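Local coordinates for protein denovo NTF2 (Synthetic construct, PDB 6W40) that has no known natural function, being a computationally designed NTF2-like fold apparently intended to explore the diversity of pocket shapes that such proteins can offer, at residues 3-6 with 7-11; 13-16 with 17-21; 24-27 with 28-31; 49-52 with 53-57. One frame throughout, in Å; residues are numbered along the deposited sequence.

Interaction 1. Residues 3-6 with 7-11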
loop_
_atom_site.group_PDB
_atom_site.type_symbol
_atom_site.label_atom_id
_atom_site.label_comp_id
_atom_site.label_asym_id
_atom_site.label_seq_id
_atom_site.Cartn_x
_atom_site.Cartn_y
_atom_site.Cartn_z
ATOM N N GLU A 3 -5.981 -9.637 -17.266
ATOM C CA GLU A 3 -5.228 -10.003 -16.072
ATOM C C GLU A 3 -4.438 -8.821 -15.523
ATOM O O GLU A 3 -4.543 -8.496 -14.335
ATOM C CB GLU A 3 -4.292 -11.172 -16.382
ATOM C CG GLU A 3 -3.363 -11.533 -15.236
ATOM C CD GLU A 3 -2.553 -12.781 -15.515
ATOM O OE1 GLU A 3 -2.953 -13.562 -16.403
ATOM O OE2 GLU A 3 -1.514 -12.979 -14.850
ATOM N N GLU A 4 -3.637 -8.170 -16.370
ATOM C CA GLU A 4 -2.805 -7.071 -15.888
ATOM C C GLU A 4 -3.658 -5.905 -15.409
ATOM O O GLU A 4 -3.315 -5.241 -14.424
ATOM C CB GLU A 4 -1.840 -6.611 -16.980
ATOM C CG GLU A 4 -0.617 -5.887 -16.433
ATOM C CD GLU A 4 0.057 -5.002 -17.464
ATOM O OE1 GLU A 4 0.088 -3.770 -17.259
ATOM O OE2 GLU A 4 0.553 -5.535 -18.479
ATOM N N GLU A 5 -4.772 -5.640 -16.095
ATOM C CA GLU A 5 -5.684 -4.587 -15.658
ATOM C C GLU A 5 -6.174 -4.846 -14.239
ATOM O O GLU A 5 -6.173 -3.944 -13.393
ATOM C CB GLU A 5 -6.862 -4.485 -16.625
ATOM C CG GLU A 5 -7.935 -3.495 -16.201
ATOM C CD GLU A 5 -7.412 -2.076 -16.115
ATOM O OE1 GLU A 5 -7.981 -1.278 -15.340
ATOM O OE2 GLU A 5 -6.431 -1.758 -16.820
ATOM N N LYS A 6 -6.590 -6.084 -13.960
ATOM C CA LYS A 6 -7.014 -6.445 -12.611
ATOM C C LYS A 6 -5.893 -6.224 -11.604
ATOM O O LYS A 6 -6.140 -5.775 -10.477
ATOM C CB LYS A 6 -7.484 -7.901 -12.593
ATOM C CG LYS A 6 -7.620 -8.512 -11.209
ATOM C CD LYS A 6 -8.667 -7.797 -10.375
ATOM C CE LYS A 6 -8.777 -8.426 -9.003
ATOM N NZ LYS A 6 -7.438 -8.608 -8.378
ATOM N N HIS A 7 -4.652 -6.513 -11.997
ATOM C CA HIS A 7 -3.533 -6.340 -11.079
ATOM C C HIS A 7 -3.219 -4.866 -10.860
ATOM O O HIS A 7 -2.874 -4.460 -9.743
ATOM C CB HIS A 7 -2.307 -7.080 -11.602
ATOM C CG HIS A 7 -1.493 -7.718 -10.524
ATOM N ND1 HIS A 7 -2.043 -8.564 -9.584
ATOM C CD2 HIS A 7 -0.175 -7.632 -10.228
ATOM C CE1 HIS A 7 -1.098 -8.974 -8.758
ATOM N NE2 HIS A 7 0.045 -8.425 -9.127
ATOM N N LEU A 8 -3.322 -4.053 -11.914
ATOM C CA LEU A 8 -3.169 -2.611 -11.755
ATOM C C LEU A 8 -4.208 -2.057 -10.791
ATOM O O LEU A 8 -3.915 -1.152 -9.999
ATOM C CB LEU A 8 -3.288 -1.916 -13.111
ATOM C CG LEU A 8 -2.023 -1.609 -13.914
ATOM C CD1 LEU A 8 -1.240 -2.870 -14.228
ATOM C CD2 LEU A 8 -2.405 -0.885 -15.190
ATOM N N ARG A 9 -5.431 -2.585 -10.849
ATOM C CA ARG A 9 -6.482 -2.127 -9.949
ATOM C C ARG A 9 -6.194 -2.534 -8.510
ATOM O O ARG A 9 -6.391 -1.738 -7.587
ATOM C CB ARG A 9 -7.834 -2.670 -10.413
ATOM C CG ARG A 9 -8.452 -1.882 -11.559
ATOM C CD ARG A 9 -8.964 -2.789 -12.669
ATOM N NE ARG A 9 -9.505 -4.048 -12.166
ATOM C CZ ARG A 9 -10.126 -4.946 -12.924
ATOM N NH1 ARG A 9 -10.289 -4.721 -14.221
ATOM N NH2 ARG A 9 -10.586 -6.068 -12.387
ATOM N N ASP A 10 -5.717 -3.765 -8.303
ATOM C CA ASP A 10 -5.387 -4.220 -6.955
ATOM C C ASP A 10 -4.349 -3.312 -6.305
ATOM O O ASP A 10 -4.513 -2.885 -5.157
ATOM C CB ASP A 10 -4.888 -5.666 -6.997
ATOM C CG ASP A 10 -5.900 -6.652 -6.438
ATOM O OD1 ASP A 10 -6.628 -6.289 -5.491
ATOM O OD2 ASP A 10 -5.965 -7.792 -6.943
ATOM N N MET A 11 -3.274 -2.996 -7.034
ATOM C CA MET A 11 -2.219 -2.148 -6.486
ATOM C C MET A 11 -2.747 -0.766 -6.118
ATOM O O MET A 11 -2.389 -0.218 -5.069
ATOM C CB MET A 11 -1.067 -2.028 -7.483
ATOM C CG MET A 11 -0.143 -3.228 -7.517
ATOM S SD MET A 11 0.842 -3.371 -6.013
ATOM C CE MET A 11 1.745 -1.823 -6.053
#

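Interaction 2. Residues 13-16 with 17-21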
loop_
_atom_site.group_PDB
_atom_site.type_symbol
_atom_site.label_atom_id
_atom_site.label_comp_id
_atom_site.label_asym_id
_atom_site.label_seq_id
_atom_site.Cartn_x
_atom_site.Cartn_y
_atom_site.Cartn_z
ATOM N N GLU A 13 -5.664 -0.058 -5.131
ATOM C CA GLU A 13 -6.415 -0.185 -3.887
ATOM C C GLU A 13 -5.479 -0.174 -2.686
ATOM O O GLU A 13 -5.737 0.514 -1.693
ATOM C CB GLU A 13 -7.256 -1.465 -3.896
ATOM C CG GLU A 13 -8.155 -1.650 -5.109
ATOM C CD GLU A 13 -9.381 -0.759 -5.098
ATOM O OE1 GLU A 13 -9.525 0.062 -4.168
ATOM O OE2 GLU A 13 -10.210 -0.887 -6.024
ATOM N N ILE A 14 -4.376 -0.922 -2.768
ATOM C CA ILE A 14 -3.470 -1.051 -1.628
ATOM C C ILE A 14 -2.882 0.303 -1.252
ATOM O O ILE A 14 -2.794 0.650 -0.068
ATOM C CB ILE A 14 -2.357 -2.071 -1.934
ATOM C CG1 ILE A 14 -2.940 -3.342 -2.550
ATOM C CG2 ILE A 14 -1.573 -2.398 -0.675
ATOM C CD1 ILE A 14 -4.041 -3.971 -1.747
ATOM N N VAL A 15 -2.470 1.085 -2.251
ATOM C CA VAL A 15 -1.801 2.347 -1.962
ATOM C C VAL A 15 -2.773 3.356 -1.360
ATOM O O VAL A 15 -2.385 4.164 -0.508
ATOM C CB VAL A 15 -1.116 2.895 -3.231
ATOM C CG1 VAL A 15 -0.080 1.900 -3.750
ATOM C CG2 VAL A 15 -2.141 3.207 -4.308
ATOM N N ILE A 16 -4.045 3.322 -1.764
ATOM C CA ILE A 16 -5.002 4.292 -1.237
ATOM C C ILE A 16 -5.361 3.958 0.204
ATOM O O ILE A 16 -5.399 4.842 1.069
ATOM C CB ILE A 16 -6.257 4.365 -2.127
ATOM C CG1 ILE A 16 -5.930 5.043 -3.458
ATOM C CG2 ILE A 16 -7.375 5.107 -1.406
ATOM C CD1 ILE A 16 -7.112 5.761 -4.100
ATOM N N LYS A 17 -5.614 2.680 0.490
ATOM C CA LYS A 17 -6.056 2.285 1.822
ATOM C C LYS A 17 -4.912 2.306 2.827
ATOM O O LYS A 17 -5.021 2.931 3.888
ATOM C CB LYS A 17 -6.683 0.889 1.777
ATOM C CG LYS A 17 -7.675 0.682 0.655
ATOM C CD LYS A 17 -8.831 1.651 0.745
ATOM C CE LYS A 17 -9.705 1.339 1.935
ATOM N NZ LYS A 17 -10.093 -0.095 1.952
ATOM N N LEU A 18 -3.807 1.632 2.510
ATOM C CA LEU A 18 -2.774 1.326 3.491
ATOM C C LEU A 18 -1.477 2.096 3.268
ATOM O O LEU A 18 -0.475 1.798 3.925
ATOM C CB LEU A 18 -2.498 -0.178 3.493
ATOM C CG LEU A 18 -3.739 -1.062 3.651
ATOM C CD1 LEU A 18 -3.783 -2.129 2.568
ATOM C CD2 LEU A 18 -3.791 -1.698 5.032
ATOM N N PHE A 19 -1.468 3.078 2.366
ATOM C CA PHE A 19 -0.276 3.884 2.123
ATOM C C PHE A 19 -0.632 5.363 2.096
ATOM O O PHE A 19 -0.387 6.080 3.073
ATOM C CB PHE A 19 0.393 3.476 0.807
ATOM C CG PHE A 19 1.609 4.296 0.450
ATOM C CD1 PHE A 19 2.002 4.416 -0.872
ATOM C CD2 PHE A 19 2.369 4.921 1.426
ATOM C CE1 PHE A 19 3.112 5.159 -1.216
ATOM C CE2 PHE A 19 3.480 5.669 1.087
ATOM C CZ PHE A 19 3.852 5.785 -0.236
ATOM N N MET A 20 -1.185 5.825 0.973
ATOM C CA MET A 20 -1.598 7.214 0.802
ATOM C C MET A 20 -2.415 7.677 1.999
ATOM O O MET A 20 -3.641 7.519 2.017
ATOM C CB MET A 20 -2.399 7.369 -0.491
ATOM C CG MET A 20 -2.857 8.784 -0.781
ATOM S SD MET A 20 -4.157 8.826 -2.027
ATOM C CE MET A 20 -3.511 7.637 -3.200
ATOM N N THR A 21 -1.729 8.272 2.984
ATOM C CA THR A 21 -2.225 8.517 4.339
ATOM C C THR A 21 -3.265 7.476 4.742
ATOM O O THR A 21 -3.064 6.277 4.524
ATOM C CB THR A 21 -2.778 9.946 4.479
ATOM O OG1 THR A 21 -3.434 10.086 5.746
ATOM C CG2 THR A 21 -3.749 10.309 3.348
#

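Interaction 3. Residues 24-27 with 28-31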
loop_
_atom_site.group_PDB
_atom_site.type_symbol
_atom_site.label_atom_id
_atom_site.label_comp_id
_atom_site.label_asym_id
_atom_site.label_seq_id
_atom_site.Cartn_x
_atom_site.Cartn_y
_atom_site.Cartn_z
ATOM N N TRP A 24 -9.246 6.934 3.851
ATOM C CA TRP A 24 -10.419 6.082 3.980
ATOM C C TRP A 24 -11.708 6.821 3.654
ATOM O O TRP A 24 -12.762 6.183 3.555
ATOM C CB TRP A 24 -10.480 5.492 5.390
ATOM C CG TRP A 24 -9.405 4.478 5.641
ATOM C CD1 TRP A 24 -8.108 4.725 5.991
ATOM C CD2 TRP A 24 -9.531 3.054 5.552
ATOM N NE1 TRP A 24 -7.422 3.543 6.128
ATOM C CE2 TRP A 24 -8.274 2.502 5.865
ATOM C CE3 TRP A 24 -10.588 2.192 5.243
ATOM C CZ2 TRP A 24 -8.044 1.127 5.876
ATOM C CZ3 TRP A 24 -10.358 0.827 5.257
ATOM C CH2 TRP A 24 -9.096 0.308 5.568
ATOM N N ASP A 25 -11.649 8.145 3.492
ATOM C CA ASP A 25 -12.775 8.870 2.920
ATOM C C ASP A 25 -12.983 8.492 1.459
ATOM O O ASP A 25 -14.113 8.540 0.959
ATOM C CB ASP A 25 -12.551 10.377 3.055
ATOM C CG ASP A 25 -12.133 10.781 4.457
ATOM O OD1 ASP A 25 -12.091 9.903 5.345
ATOM O OD2 ASP A 25 -11.841 11.978 4.671
ATOM N N ALA A 26 -11.910 8.108 0.767
ATOM C CA ALA A 26 -11.980 7.668 -0.620
ATOM C C ALA A 26 -12.466 6.230 -0.765
ATOM O O ALA A 26 -12.452 5.694 -1.878
ATOM C CB ALA A 26 -10.611 7.825 -1.288
ATOM N N PHE A 27 -12.888 5.595 0.332
ATOM C CA PHE A 27 -13.447 4.252 0.251
ATOM C C PHE A 27 -14.738 4.218 -0.556
ATOM O O PHE A 27 -15.075 3.172 -1.120
ATOM C CB PHE A 27 -13.690 3.703 1.660
ATOM C CG PHE A 27 -14.199 2.291 1.686
ATOM C CD1 PHE A 27 -13.321 1.226 1.601
ATOM C CD2 PHE A 27 -15.556 2.029 1.806
ATOM C CE1 PHE A 27 -13.782 -0.077 1.626
ATOM C CE2 PHE A 27 -16.024 0.726 1.830
ATOM C CZ PHE A 27 -15.135 -0.327 1.741
ATOM N N HIS A 28 -15.455 5.343 -0.632
ATOM C CA HIS A 28 -16.730 5.368 -1.340
ATOM C C HIS A 28 -16.531 5.269 -2.847
ATOM O O HIS A 28 -17.330 4.629 -3.543
ATOM C CB HIS A 28 -17.497 6.642 -0.985
ATOM C CG HIS A 28 -18.860 6.724 -1.603
ATOM N ND1 HIS A 28 -19.070 7.152 -2.896
ATOM C CD2 HIS A 28 -20.086 6.447 -1.097
ATOM C CE1 HIS A 28 -20.364 7.130 -3.163
ATOM N NE2 HIS A 28 -21.003 6.706 -2.087
ATOM N N GLU A 29 -15.473 5.890 -3.370
ATOM C CA GLU A 29 -15.248 5.900 -4.809
ATOM C C GLU A 29 -14.693 4.582 -5.330
ATOM O O GLU A 29 -14.749 4.339 -6.541
ATOM C CB GLU A 29 -14.302 7.045 -5.187
ATOM C CG GLU A 29 -12.857 6.836 -4.763
ATOM C CD GLU A 29 -12.008 8.082 -4.934
ATOM O OE1 GLU A 29 -12.577 9.195 -4.940
ATOM O OE2 GLU A 29 -10.772 7.951 -5.065
ATOM N N MET A 30 -14.164 3.728 -4.456
ATOM C CA MET A 30 -13.613 2.443 -4.858
ATOM C C MET A 30 -14.488 1.266 -4.453
ATOM O O MET A 30 -14.167 0.125 -4.801
ATOM C CB MET A 30 -12.212 2.258 -4.268
ATOM C CG MET A 30 -11.224 3.340 -4.653
ATOM S SD MET A 30 -9.721 3.201 -3.675
ATOM C CE MET A 30 -10.419 3.170 -2.026
ATOM N N ALA A 31 -15.581 1.508 -3.737
ATOM C CA ALA A 31 -16.451 0.437 -3.274
ATOM C C ALA A 31 -17.458 0.063 -4.355
ATOM O O ALA A 31 -18.069 0.939 -4.977
ATOM C CB ALA A 31 -17.179 0.854 -1.996
HETATM O O HOH W 1 -15.833 6.810 2.293
#

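Interaction 4. Residues 49-52 with 53-57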
loop_
_atom_site.group_PDB
_atom_site.type_symbol
_atom_site.label_atom_id
_atom_site.label_comp_id
_atom_site.label_asym_id
_atom_site.label_seq_id
_atom_site.Cartn_x
_atom_site.Cartn_y
_atom_site.Cartn_z
ATOM N N HIS A 49 -24.573 -4.569 3.850
ATOM C CA HIS A 49 -24.572 -4.705 2.400
ATOM C C HIS A 49 -25.015 -3.394 1.765
ATOM O O HIS A 49 -25.852 -2.671 2.315
ATOM C CB HIS A 49 -25.485 -5.846 1.938
ATOM C CG HIS A 49 -25.405 -6.123 0.470
ATOM N ND1 HIS A 49 -24.595 -7.106 -0.057
ATOM C CD2 HIS A 49 -26.025 -5.541 -0.584
ATOM C CE1 HIS A 49 -24.726 -7.123 -1.373
ATOM N NE2 HIS A 49 -25.588 -6.183 -1.717
ATOM N N GLY A 50 -24.449 -3.103 0.593
ATOM C CA GLY A 50 -24.716 -1.851 -0.089
ATOM C C GLY A 50 -23.654 -0.811 0.212
ATOM O O GLY A 50 -23.126 -0.771 1.327
ATOM N N ARG A 51 -23.329 0.044 -0.764
ATOM C CA ARG A 51 -22.219 0.978 -0.579
ATOM C C ARG A 51 -22.496 1.959 0.554
ATOM O O ARG A 51 -21.587 2.308 1.314
ATOM C CB ARG A 51 -21.937 1.732 -1.879
ATOM C CG ARG A 51 -20.580 2.419 -1.903
ATOM C CD ARG A 51 -20.520 3.521 -2.955
ATOM N NE ARG A 51 -20.834 3.042 -4.300
ATOM C CZ ARG A 51 -20.552 3.715 -5.413
ATOM N NH1 ARG A 51 -19.943 4.890 -5.338
ATOM N NH2 ARG A 51 -20.870 3.210 -6.599
ATOM N N GLU A 52 -23.746 2.412 0.687
ATOM C CA GLU A 52 -24.064 3.413 1.700
ATOM C C GLU A 52 -24.100 2.812 3.101
ATOM O O GLU A 52 -23.638 3.442 4.059
ATOM C CB GLU A 52 -25.394 4.092 1.373
ATOM C CG GLU A 52 -25.423 4.770 0.010
ATOM C CD GLU A 52 -24.356 5.840 -0.139
ATOM O OE1 GLU A 52 -23.966 6.448 0.881
ATOM O OE2 GLU A 52 -23.904 6.072 -1.280
ATOM N N GLU A 53 -24.645 1.600 3.242
ATOM C CA GLU A 53 -24.637 0.935 4.541
ATOM C C GLU A 53 -23.217 0.622 4.995
ATOM O O GLU A 53 -22.896 0.731 6.184
ATOM C CB GLU A 53 -25.468 -0.346 4.481
ATOM C CG GLU A 53 -26.971 -0.143 4.565
ATOM C CD GLU A 53 -27.476 -0.102 5.996
ATOM O OE1 GLU A 53 -26.855 0.588 6.834
ATOM O OE2 GLU A 53 -28.490 -0.769 6.286
ATOM N N VAL A 54 -22.351 0.231 4.058
ATOM C CA VAL A 54 -20.991 -0.159 4.413
ATOM C C VAL A 54 -20.172 1.061 4.818
ATOM O O VAL A 54 -19.471 1.045 5.837
ATOM C CB VAL A 54 -20.335 -0.921 3.247
ATOM C CG1 VAL A 54 -18.839 -1.057 3.471
ATOM C CG2 VAL A 54 -20.980 -2.290 3.083
ATOM N N VAL A 55 -20.249 2.134 4.027
ATOM C CA VAL A 55 -19.445 3.322 4.305
ATOM C C VAL A 55 -19.812 3.914 5.661
ATOM O O VAL A 55 -18.934 4.283 6.450
ATOM C CB VAL A 55 -19.602 4.351 3.170
ATOM C CG1 VAL A 55 -19.053 5.705 3.595
ATOM C CG2 VAL A 55 -18.889 3.863 1.917
ATOM N N GLU A 56 -21.110 3.999 5.961
ATOM C CA GLU A 56 -21.531 4.533 7.252
ATOM C C GLU A 56 -21.032 3.664 8.400
ATOM O O GLU A 56 -20.597 4.182 9.436
ATOM C CB GLU A 56 -23.054 4.662 7.295
ATOM C CG GLU A 56 -23.614 4.947 8.679
ATOM C CD GLU A 56 -25.118 5.130 8.674
ATOM O OE1 GLU A 56 -25.580 6.287 8.583
ATOM O OE2 GLU A 56 -25.840 4.114 8.752
ATOM N N GLU A 57 -21.077 2.340 8.231
ATOM C CA GLU A 57 -20.621 1.451 9.295
ATOM C C GLU A 57 -19.105 1.495 9.440
ATOM O O GLU A 57 -18.585 1.554 10.561
ATOM C CB GLU A 57 -21.093 0.023 9.028
ATOM C CG GLU A 57 -20.761 -0.954 10.144
ATOM C CD GLU A 57 -21.479 -0.624 11.439
ATOM O OE1 GLU A 57 -22.616 -0.111 11.376
ATOM O OE2 GLU A 57 -20.905 -0.875 12.519
HETATM O O HOH W 2 -26.497 0.518 1.370
#

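Interaction 1. Residues 3-6 with 7-11
Arg-9 folds back over the preceding turn of helix 2-18, its guanidinium lying across the backbone of Lys-6 so that Lys-6 CA sits 3.3 Å above one face, displaced toward the rim. Bends at chi2 (133°) and chi3 (35°) turn the chain back in this way. The side chains of Glu-5 and Lys-6 each run across it at about a right angle: Glu-5 CG meets Arg-9 NH1 at 3.3 Å, and Lys-6 CD approaches Arg-9 NH2 equally closely. The Glu-5 carboxylate plane is turned 58° from the guanidinium, and Glu-5 OE1 stays 4.3 Å from Arg-9 NH1, too far for a salt bridge although the charges are opposite. With an alanine here, the Lys-6 backbone would probably lose its cover and the Glu-5 carboxylate its nearby positive charge. On another side of the helix, the extended Glu-4 chain passes obliquely over Leu-8, with OE1 3.4 Å from Leu-8 CD1. Regular i to i+4 bonds run beneath, among them Leu-8 N to Glu-4 O at 2.8 Å. The helix also meets the second subunit: Glu-3 makes a salt bridge with Arg-9 of that subunit, Glu-4 pairs with Lys-76 and the backbone of Ile-75 on its strand 74-78, and His-7 packs on Glu-13 of its helix 2-18.

Interaction 2. Residues 13-16 with 17-21
The Phe-19 ring lies obliquely to Val-15 O, and its CD1 reaches Val-15 CB at 4.2 Å. This is the C-terminal end of the long first helix of an NTF2-like fold, where regular i to i+4 bonding gives way to a turn. Leu-18 N still bonds to Ile-14 O, but Val-15 O receives Met-20 N, five residues on, at an N-H...O angle of 145°, and Phe-19 N only weakly. One carbonyl thus takes two amides as the chain leaves the helix. Met-20 runs alongside Ile-16, pointing the same way, its CG swung away from the backbone N (chi1 -179°), and its bend at chi3 brings CE to 3.6 Å from Ile-16 CG1. Ile-14 CG2 and Leu-18 CD1 meet at 3.9 Å on the flank that faces the sheet, where both residues touch Leu-82 and Leu-18 also touches Ile-70. Val-15 and Phe-19 instead pack on Met-20 of the second subunit. Lys-17, bent at each torsion beyond chi1, turns toward Phe-27 and Met-30 of the short helix; its CG rests 3.0 Å from Glu-13 O, which also accepts the Lys-17 backbone amide.

Interaction 3. Residues 24-27 with 28-31
Ala-26 O and Glu-29 N are joined by a weak hydrogen bond of 3.4 Å, bent to 132° at the hydrogen, as the 3-10 segment 24-26 runs into the short, loosely bonded helix 27-30. Water 1 donates to Asp-25 O at 2.8 Å and weakly accepts from His-28 N, bridging two backbone groups that do not bond directly. At Ala-31 the chain passes into an extended conformation. The Ala-26 carbonyl is also the meeting point of two side chains. Glu-29 CG occupies the crowded position between its own backbone N and carbonyl carbon (chi1 71°) and comes within 3.1 Å of Ala-26 O, with the extended chain carrying OE2 to 3.8 Å from Ala-26 CB. Met-30 bends at chi3 (-52°), turning its methyl back so that CE lies 3.2 Å from the same Ala-26 O. An alanine here, lacking the thioether, is likely to open a gap beside Ala-26 O and toward Glu-13 and Lys-17 of helix 2-18, on which the methionine packs. The ring of Phe-27 meets Ala-31 obliquely, with CE2 at 4.0 Å from CB, and continues into the interior against Val-54 and Leu-58 of helix 51-65 and Ile-112 and Val-115 of strand 111-119. The polar end of His-28 goes instead to Glu-52. The one hydrogen bond assigned directly across the segments is weak, as is the water leg to His-28 N, whereas Phe-27 and Met-30 bury their side chains against helix 51-65, strand 111-119 and helix 2-18.

Interaction 4. Residues 49-52 with 53-57
Val-54 N donates to Gly-50 O at 3.0 Å, the first bond of helix 51-65 in this NTF2-like fold, with Gly-50 at the N-cap position. Two further backbone bonds follow in the same i to i+4 pattern, Val-55 N to Arg-51 O and Glu-56 N to Glu-52 O; the latter is 3.2 Å long. Gly-50 has a positive phi of 96°, and at these backbone angles a CB would collide with His-49 O. The first-turn amide of Glu-53 is served by solvent: water 2 accepts from Glu-53 N at 2.8 Å and donates weakly to His-49 O, tying the end of the preceding strand to the helix start.

Side-chain carbons pack against backbone carbonyl oxygens. Val-54 CG2, beside its own backbone N, reaches Gly-50 O at 3.2 Å, and Val-55 CG2 meets Arg-51 O in the same fashion. Beyond the turn, Val-54 packs on Val-35 and Phe-37 of strand 35-41.

Polar and charged side chains find their partners elsewhere: Glu-52 reaches His-28, His-49 bonds to Lys-36, and Glu-53 forms a long, weak ion pair with Arg-48. Locally, the carbon stem of Glu-53 lies against the last strand residue, with CB 3.2 Å and CG 3.6 Å from His-49 O.

In the fold
Interactions 1 and 2 are successive parts of helix 2-18, their centres about 15 Å apart, and both touch the second subunit. Interaction 1 is partly buried and rich in charge, whereas interaction 2 is buried and largely apolar. Interaction 3, partly buried, joins interactions 2 and 4, while interaction 1 does not touch it: Lys-17 packs on Phe-27 and Met-30, Glu-13 on Met-30. Toward interaction 4, His-28 NE2 and Glu-52 OE2 are 3.1 Å apart, a probable hydrogen bond. Interaction 4 lies at the surface; like interaction 3 it includes a water bridge between backbone groups, but its helix bonding is regular.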